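Local coordinates for cellulase (Bacteroides salanitronis, PDB 6WQY), which acts as a broad-specificity GH5_4 endoglucanase, its TIM-barrel catalytic domain, the part modelled here, probably cleaving internal beta-glucan linkages, at residues A[189-192]-A[197-200]; A[133-136]-A[141-144]; A[184-189]-A[228-233]. All blocks are in the same frame, centred on the assembly; numbering follows the deposited sequence.

Contact 1 of 3, residues A[189-192]-A[197-200]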
loop_
_atom_site.group_PDB
_atom_site.type_symbol
_atom_site.label_atom_id
_atom_site.label_comp_id
_atom_site.label_asym_id
_atom_site.label_seq_id
_atom_site.Cartn_x
_atom_site.Cartn_y
_atom_site.Cartn_z
ATOM N N GLY A 189 -26.467 -7.057 -2.370
ATOM C CA GLY A 189 -26.393 -8.306 -3.091
ATOM C C GLY A 189 -25.055 -8.602 -3.716
ATOM O O GLY A 189 -24.919 -9.621 -4.409
ATOM N N GLY A 190 -24.061 -7.754 -3.495
ATOM C CA GLY A 190 -22.722 -7.988 -3.992
ATOM C C GLY A 190 -22.309 -7.107 -5.143
ATOM O O GLY A 190 -21.199 -7.288 -5.657
ATOM N N ARG A 191 -23.128 -6.141 -5.561
ATOM C CA ARG A 191 -22.803 -5.385 -6.768
ATOM C C ARG A 191 -21.527 -4.568 -6.600
ATOM O O ARG A 191 -20.669 -4.567 -7.488
ATOM C CB ARG A 191 -23.966 -4.491 -7.182
ATOM C CG ARG A 191 -23.717 -3.742 -8.472
ATOM C CD ARG A 191 -23.405 -4.659 -9.648
ATOM N NE ARG A 191 -23.139 -3.893 -10.859
ATOM C CZ ARG A 191 -22.309 -4.275 -11.814
ATOM N NH1 ARG A 191 -21.646 -5.429 -11.730
ATOM N NH2 ARG A 191 -22.113 -3.485 -12.867
ATOM N N GLN A 192 -21.400 -3.821 -5.505
ATOM C CA GLN A 192 -20.183 -3.044 -5.336
ATOM C C GLN A 192 -18.950 -3.944 -5.352
ATOM O O GLN A 192 -17.927 -3.581 -5.953
ATOM C CB GLN A 192 -20.219 -2.224 -4.057
ATOM C CG GLN A 192 -21.131 -1.021 -4.119
ATOM C CD GLN A 192 -21.060 -0.210 -2.840
ATOM O OE1 GLN A 192 -20.083 -0.335 -2.082
ATOM N NE2 GLN A 192 -22.045 0.604 -2.569
ATOM N N ASN A 197 -14.103 -5.711 -8.530
ATOM C CA ASN A 197 -13.413 -6.777 -9.244
ATOM C C ASN A 197 -13.315 -6.479 -10.738
ATOM O O ASN A 197 -12.284 -6.772 -11.368
ATOM C CB ASN A 197 -14.088 -8.122 -8.982
ATOM C CG ASN A 197 -13.808 -8.657 -7.581
ATOM O OD1 ASN A 197 -12.688 -8.557 -7.078
ATOM N ND2 ASN A 197 -14.814 -9.240 -6.951
ATOM N N GLU A 198 -14.365 -5.890 -11.322
ATOM C CA GLU A 198 -14.324 -5.487 -12.721
ATOM C C GLU A 198 -13.262 -4.419 -12.954
ATOM O O GLU A 198 -12.545 -4.452 -13.968
ATOM C CB GLU A 198 -15.690 -4.934 -13.165
ATOM C CG GLU A 198 -16.815 -5.942 -13.214
ATOM C CD GLU A 198 -18.207 -5.336 -13.462
ATOM O OE1 GLU A 198 -18.335 -4.132 -13.822
ATOM O OE2 GLU A 198 -19.204 -6.089 -13.303
ATOM N N TRP A 199 -13.172 -3.441 -12.050
ATOM C CA TRP A 199 -12.180 -2.384 -12.196
ATOM C C TRP A 199 -10.767 -2.939 -12.164
ATOM O O TRP A 199 -9.902 -2.514 -12.947
ATOM C CB TRP A 199 -12.341 -1.362 -11.077
ATOM C CG TRP A 199 -13.568 -0.503 -11.155
ATOM C CD1 TRP A 199 -14.517 -0.481 -12.125
ATOM C CD2 TRP A 199 -13.953 0.475 -10.190
ATOM N NE1 TRP A 199 -15.471 0.476 -11.819
ATOM C CE2 TRP A 199 -15.145 1.064 -10.626
ATOM C CE3 TRP A 199 -13.388 0.905 -8.990
ATOM C CZ2 TRP A 199 -15.787 2.072 -9.898
ATOM C CZ3 TRP A 199 -14.022 1.893 -8.271
ATOM C CH2 TRP A 199 -15.198 2.471 -8.731
ATOM N N ASN A 200 -10.503 -3.888 -11.260
ATOM C CA ASN A 200 -9.176 -4.482 -11.223
ATOM C C ASN A 200 -8.861 -5.186 -12.536
ATOM O O ASN A 200 -7.715 -5.144 -13.011
ATOM C CB ASN A 200 -9.044 -5.437 -10.041
ATOM C CG ASN A 200 -8.834 -4.711 -8.722
ATOM O OD1 ASN A 200 -8.328 -3.583 -8.687
ATOM N ND2 ASN A 200 -9.194 -5.374 -7.626
HETATM O O HOH W 1 -20.845 -4.199 -14.955
#

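Contact 2 of 3, residues A[133-136]-A[141-144]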
loop_
_atom_site.group_PDB
_atom_site.type_symbol
_atom_site.label_atom_id
_atom_site.label_comp_id
_atom_site.label_asym_id
_atom_site.label_seq_id
_atom_site.Cartn_x
_atom_site.Cartn_y
_atom_site.Cartn_z
ATOM N N LYS A 133 -19.822 3.976 -5.454
ATOM C CA LYS A 133 -21.222 4.014 -5.057
ATOM C C LYS A 133 -22.122 4.174 -6.271
ATOM O O LYS A 133 -23.072 3.407 -6.467
ATOM C CB LYS A 133 -21.473 5.139 -4.056
ATOM C CG LYS A 133 -22.878 5.051 -3.448
ATOM C CD LYS A 133 -23.135 6.067 -2.333
ATOM C CE LYS A 133 -23.154 7.493 -2.865
ATOM N NZ LYS A 133 -23.380 8.512 -1.794
ATOM N N ASP A 134 -21.818 5.163 -7.115
ATOM C CA ASP A 134 -22.643 5.420 -8.289
ATOM C C ASP A 134 -22.319 4.482 -9.439
ATOM O O ASP A 134 -23.207 4.176 -10.235
ATOM C CB ASP A 134 -22.506 6.880 -8.706
ATOM C CG ASP A 134 -23.007 7.833 -7.638
ATOM O OD1 ASP A 134 -24.153 7.659 -7.169
ATOM O OD2 ASP A 134 -22.238 8.744 -7.257
ATOM N N ALA A 135 -21.083 3.998 -9.541
ATOM C CA ALA A 135 -20.782 3.030 -10.586
ATOM C C ALA A 135 -21.601 1.766 -10.408
ATOM O O ALA A 135 -21.977 1.124 -11.399
ATOM C CB ALA A 135 -19.302 2.668 -10.573
ATOM N N ALA A 136 -21.924 1.399 -9.169
ATOM C CA ALA A 136 -22.681 0.187 -8.914
ATOM C C ALA A 136 -24.166 0.349 -9.200
ATOM O O ALA A 136 -24.875 -0.659 -9.261
ATOM C CB ALA A 136 -22.482 -0.250 -7.455
ATOM N N VAL A 141 -21.949 5.695 -15.359
ATOM C CA VAL A 141 -20.856 6.037 -14.462
ATOM C C VAL A 141 -19.813 4.927 -14.460
ATOM O O VAL A 141 -18.611 5.199 -14.529
ATOM C CB VAL A 141 -21.382 6.342 -13.047
ATOM C CG1 VAL A 141 -20.229 6.580 -12.080
ATOM C CG2 VAL A 141 -22.296 7.554 -13.076
ATOM N N ASN A 142 -20.244 3.664 -14.357
ATOM C CA ASN A 142 -19.275 2.572 -14.362
ATOM C C ASN A 142 -18.417 2.615 -15.623
ATOM O O ASN A 142 -17.188 2.473 -15.557
ATOM C CB ASN A 142 -20.006 1.240 -14.218
ATOM C CG ASN A 142 -19.089 0.092 -13.815
ATOM O OD1 ASN A 142 -18.035 0.296 -13.220
ATOM N ND2 ASN A 142 -19.516 -1.127 -14.101
ATOM N N SER A 143 -19.034 2.864 -16.773
ATOM C CA SER A 143 -18.271 2.938 -18.012
ATOM C C SER A 143 -17.276 4.089 -17.988
ATOM O O SER A 143 -16.139 3.938 -18.457
ATOM C CB SER A 143 -19.225 3.080 -19.199
ATOM O OG SER A 143 -19.938 1.876 -19.402
ATOM N N ALA A 144 -17.682 5.257 -17.470
ATOM C CA ALA A 144 -16.778 6.403 -17.413
ATOM C C ALA A 144 -15.615 6.163 -16.456
ATOM O O ALA A 144 -14.489 6.585 -16.734
ATOM C CB ALA A 144 -17.560 7.657 -17.002
#

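Contact 3 of 3, residues A[184-189]-A[228-233]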
loop_
_atom_site.group_PDB
_atom_site.type_symbol
_atom_site.label_atom_id
_atom_site.label_comp_id
_atom_site.label_asym_id
_atom_site.label_seq_id
_atom_site.Cartn_x
_atom_site.Cartn_y
_atom_site.Cartn_z
ATOM N N ASP A 184 -23.629 0.282 1.701
ATOM C CA ASP A 184 -24.479 -0.512 0.824
ATOM C C ASP A 184 -23.751 -1.732 0.289
ATOM O O ASP A 184 -24.411 -2.653 -0.211
ATOM C CB ASP A 184 -25.012 0.360 -0.316
ATOM C CG ASP A 184 -26.086 1.330 0.127
ATOM O OD1 ASP A 184 -26.499 1.300 1.303
ATOM O OD2 ASP A 184 -26.538 2.124 -0.731
ATOM N N ASN A 185 -22.426 -1.794 0.428
ATOM C CA ASN A 185 -21.704 -2.999 0.047
ATOM C C ASN A 185 -22.192 -4.217 0.817
ATOM O O ASN A 185 -22.075 -5.344 0.322
ATOM C CB ASN A 185 -20.204 -2.817 0.292
ATOM C CG ASN A 185 -19.884 -2.470 1.726
ATOM O OD1 ASN A 185 -20.214 -1.381 2.194
ATOM N ND2 ASN A 185 -19.246 -3.394 2.440
ATOM N N ARG A 186 -22.723 -4.017 2.028
ATOM C CA ARG A 186 -23.158 -5.132 2.845
ATOM C C ARG A 186 -24.540 -5.628 2.471
ATOM O O ARG A 186 -24.895 -6.761 2.820
ATOM C CB ARG A 186 -23.243 -4.706 4.316
ATOM C CG ARG A 186 -21.950 -4.206 4.895
ATOM C CD ARG A 186 -21.307 -5.263 5.749
ATOM N NE ARG A 186 -19.934 -4.908 6.082
ATOM C CZ ARG A 186 -19.006 -5.783 6.449
ATOM N NH1 ARG A 186 -19.304 -7.073 6.529
ATOM N NH2 ARG A 186 -17.778 -5.363 6.724
ATOM N N THR A 187 -25.339 -4.802 1.806
ATOM C CA THR A 187 -26.744 -5.083 1.616
ATOM C C THR A 187 -27.182 -5.130 0.162
ATOM O O THR A 187 -28.325 -5.506 -0.093
ATOM C CB THR A 187 -27.587 -4.027 2.354
ATOM O OG1 THR A 187 -27.266 -2.723 1.861
ATOM C CG2 THR A 187 -27.312 -4.073 3.857
ATOM N N ASP A 188 -26.323 -4.817 -0.792
ATOM C CA ASP A 188 -26.739 -4.630 -2.178
ATOM C C ASP A 188 -26.695 -5.907 -2.999
ATOM O O ASP A 188 -26.853 -5.841 -4.228
ATOM C CB ASP A 188 -25.922 -3.526 -2.868
ATOM C CG ASP A 188 -24.476 -3.931 -3.147
ATOM O OD1 ASP A 188 -24.026 -5.004 -2.646
ATOM O OD2 ASP A 188 -23.803 -3.166 -3.858
ATOM N N GLY A 189 -26.467 -7.057 -2.370
ATOM C CA GLY A 189 -26.393 -8.306 -3.091
ATOM C C GLY A 189 -25.055 -8.602 -3.716
ATOM O O GLY A 189 -24.919 -9.621 -4.409
ATOM N N ILE A 228 -9.215 -7.051 5.268
ATOM C CA ILE A 228 -8.915 -8.475 5.101
ATOM C C ILE A 228 -10.185 -9.316 4.953
ATOM O O ILE A 228 -10.275 -10.171 4.061
ATOM C CB ILE A 228 -7.996 -8.989 6.223
ATOM C CG1 ILE A 228 -6.564 -8.498 5.971
ATOM C CG2 ILE A 228 -8.050 -10.517 6.311
ATOM C CD1 ILE A 228 -5.586 -8.791 7.082
ATOM N N ASP A 229 -11.177 -9.113 5.818
ATOM C CA ASP A 229 -12.362 -9.964 5.750
ATOM C C ASP A 229 -13.119 -9.764 4.442
ATOM O O ASP A 229 -13.545 -10.735 3.798
ATOM C CB ASP A 229 -13.263 -9.720 6.955
ATOM C CG ASP A 229 -12.717 -10.366 8.195
ATOM O OD1 ASP A 229 -12.693 -11.614 8.243
ATOM O OD2 ASP A 229 -12.259 -9.623 9.089
ATOM N N LEU A 230 -13.330 -8.516 4.039
ATOM C CA LEU A 230 -14.067 -8.284 2.801
ATOM C C LEU A 230 -13.292 -8.752 1.579
ATOM O O LEU A 230 -13.899 -9.083 0.548
ATOM C CB LEU A 230 -14.471 -6.824 2.656
ATOM C CG LEU A 230 -15.410 -6.308 3.742
ATOM C CD1 LEU A 230 -15.771 -4.853 3.463
ATOM C CD2 LEU A 230 -16.676 -7.142 3.831
ATOM N N THR A 231 -11.962 -8.763 1.673
ATOM C CA THR A 231 -11.118 -9.261 0.590
ATOM C C THR A 231 -11.217 -10.784 0.492
ATOM O O THR A 231 -11.534 -11.335 -0.572
ATOM C CB THR A 231 -9.672 -8.805 0.813
ATOM O OG1 THR A 231 -9.632 -7.371 0.816
ATOM C CG2 THR A 231 -8.739 -9.300 -0.286
ATOM N N VAL A 232 -10.980 -11.502 1.592
ATOM C CA VAL A 232 -11.055 -12.957 1.481
ATOM C C VAL A 232 -12.454 -13.409 1.073
ATOM O O VAL A 232 -12.607 -14.425 0.381
ATOM C CB VAL A 232 -10.555 -13.688 2.746
ATOM C CG1 VAL A 232 -9.133 -13.252 3.091
ATOM C CG2 VAL A 232 -11.497 -13.482 3.911
ATOM N N GLU A 233 -13.496 -12.686 1.490
ATOM C CA GLU A 233 -14.856 -13.107 1.172
ATOM C C GLU A 233 -15.280 -12.762 -0.248
ATOM O O GLU A 233 -16.059 -13.519 -0.847
ATOM C CB GLU A 233 -15.832 -12.478 2.175
ATOM C CG GLU A 233 -15.607 -12.963 3.611
ATOM C CD GLU A 233 -16.193 -12.051 4.679
ATOM O OE1 GLU A 233 -16.822 -11.028 4.336
ATOM O OE2 GLU A 233 -16.013 -12.366 5.879
#

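Contact 1 of 3, residues A[189-192]-A[197-200]
R191 and E198 face each other seven residues apart on helix 191-209, close to two turns, and their side chains span the intervening surface as a salt bridge within one helix. The ionic bond is single: R191 NH1 donates to E198 OE2 across 3.0 Å, with an N-H...O angle of 155°. It is not the flat, two-pronged pairing of a guanidinium with a carboxylate, since the two planes are turned 57° apart and NH1 meets OE2 from above the carboxylate plane. The arginine reaches its partner through a bend. CB leaves the helix away from E198, and the turn at chi2 (57°) swings the chain back along the helix, while the glutamate extends fully beyond CG to cross it nearly at a right angle.

A water-mediated link runs beside the direct one. Water 1 donates to E198 OE1 at 2.8 Å and lies at the edge of the R191 guanidinium, in its plane, though its approach to NH2 is so short that the distance is doubtful. OE1 has further partners on helix 139-159, a salt bridge from K146 NZ and a hydrogen bond from N142 ND2.

The start of the helix is held by a side chain: G190 takes the N-cap position, and D188, two residues before it, accepts from G190 N through OD1 and from Q192 N through OD2.

An alanine at R191 would probably leave OE2 without its ionic mate, with K146 as the remaining positive partner described for the carboxylate. Two cations around one carboxylate would be expected to favour its ionised form. With OE2 bonded directly within the helix, and OE1 to K146 and N142 and through water 1 back toward R191, E198 probably acts as an electrostatic tie between helices 191-209 and 139-159.

Contact 2 of 3, residues A[133-136]-A[141-144]
The carboxamide of N142 has A135 on one side of its plane: the carbonyl oxygen A135 O stands off CG by 3.9 Å and A135 CB lies 3.8 Å from OD1, both on that same side. CG anti to the backbone N (chi1 -164°) carries the amide past A135, and OD1 is then taken by the indole N-H of W199 on helix 191-209.

Here two helices joined by a short connection pack at their adjoining ends, the short helix 132-135 in the loop after strand 114-118 and the long helix 139-159 that follows it, the third of the main helices wrapped round a TIM barrel. The backbones come close, with A135 CA only 4.1 Å from N142 CA. Alanine has little bulk to keep them apart, and A135 O comes to 3.4 Å from N142 CB.

Alongside, the bond from CA to CB of V141 is directed toward the shorter helix, and CG1 lies against the peptide joining D134 to A135, 4.0 Å from D134 C and 3.7 Å from A135 N. The same methyl sits 4.3 Å from A135 CB, whose other neighbours include the W199 side chain.

Contact 3 of 3, residues A[184-189]-A[228-233]
A small van der Waals contact, in which the methyls of L230 rest on two flat polar groups, joins the loop between strand 167-170 and helix 191-209 to helix 228-234, which follows the next strand of the barrel, 219-222. The backbones stay well separated, R186 CA and L230 CA being 9.6 Å apart, and side chains alone bridge the distance.

Of the two leucine methyls, CD2 packs on R186 alone, while CD1 touches both loop residues. CD2 lies over one face of the R186 guanidinium, 3.6 Å from NH2 and 3.8 Å from CZ, so the planar cation offers the leucine its flat surface and keeps its N-H groups for other directions. The leucine and arginine side chains cross at about a right angle. CD1 is 3.9 Å from N185 ND2 and equally far from R186 NH2, and L230 runs crosswise to N185 as well.

Polar bonds on the loop side hold both groups in place. N185 ND2 donates to G181 O and to the hydroxyl of Y193, while R186 NE donates to the same G181 O, so one carbonyl anchors the amide and the guanidinium together. N185 has CG between its backbone N and carbonyl carbon (chi1 57°), which directs the amide at L230. The loop is itself folded tightly, as T187 N bonds back to D184 O at 3.1 Å. Y193 and Y224 also touch the leucine and help to bury it.

R186 NH1 and E233 OE1 are 5.2 Å apart, not in contact, so any attraction is probably weak. I228 packs on M294 of helix 284-299. Here, in the (beta/alpha)8 barrel of glycoside hydrolase family 5, the loop after strand 167-170 thus packs on helix 228-234 of the following beta-alpha unit.

Overall arrangement
The three contacts form a chain along one flank of the barrel. Contacts 1 and 2 have centres about 10 Å apart and interlock directly, through W199 NE1 and N142 OD1 at 2.9 Å and through packing of W199 CZ2 on A135 CB at 3.6 Å. Contact 3 lies about 10 Å from contact 1, centre to centre, shares G189 with it, and brings N185 CB within 3.4 Å of Q192 OE1. Contacts 2 and 3, centres about 18 Å apart, do not touch, so helix 191-209 links them. A magnesium ion lies about 4 Å from the D134 side chain, with no direct coordination implied, and all three contacts lie away from the magnesium-binding site at E95.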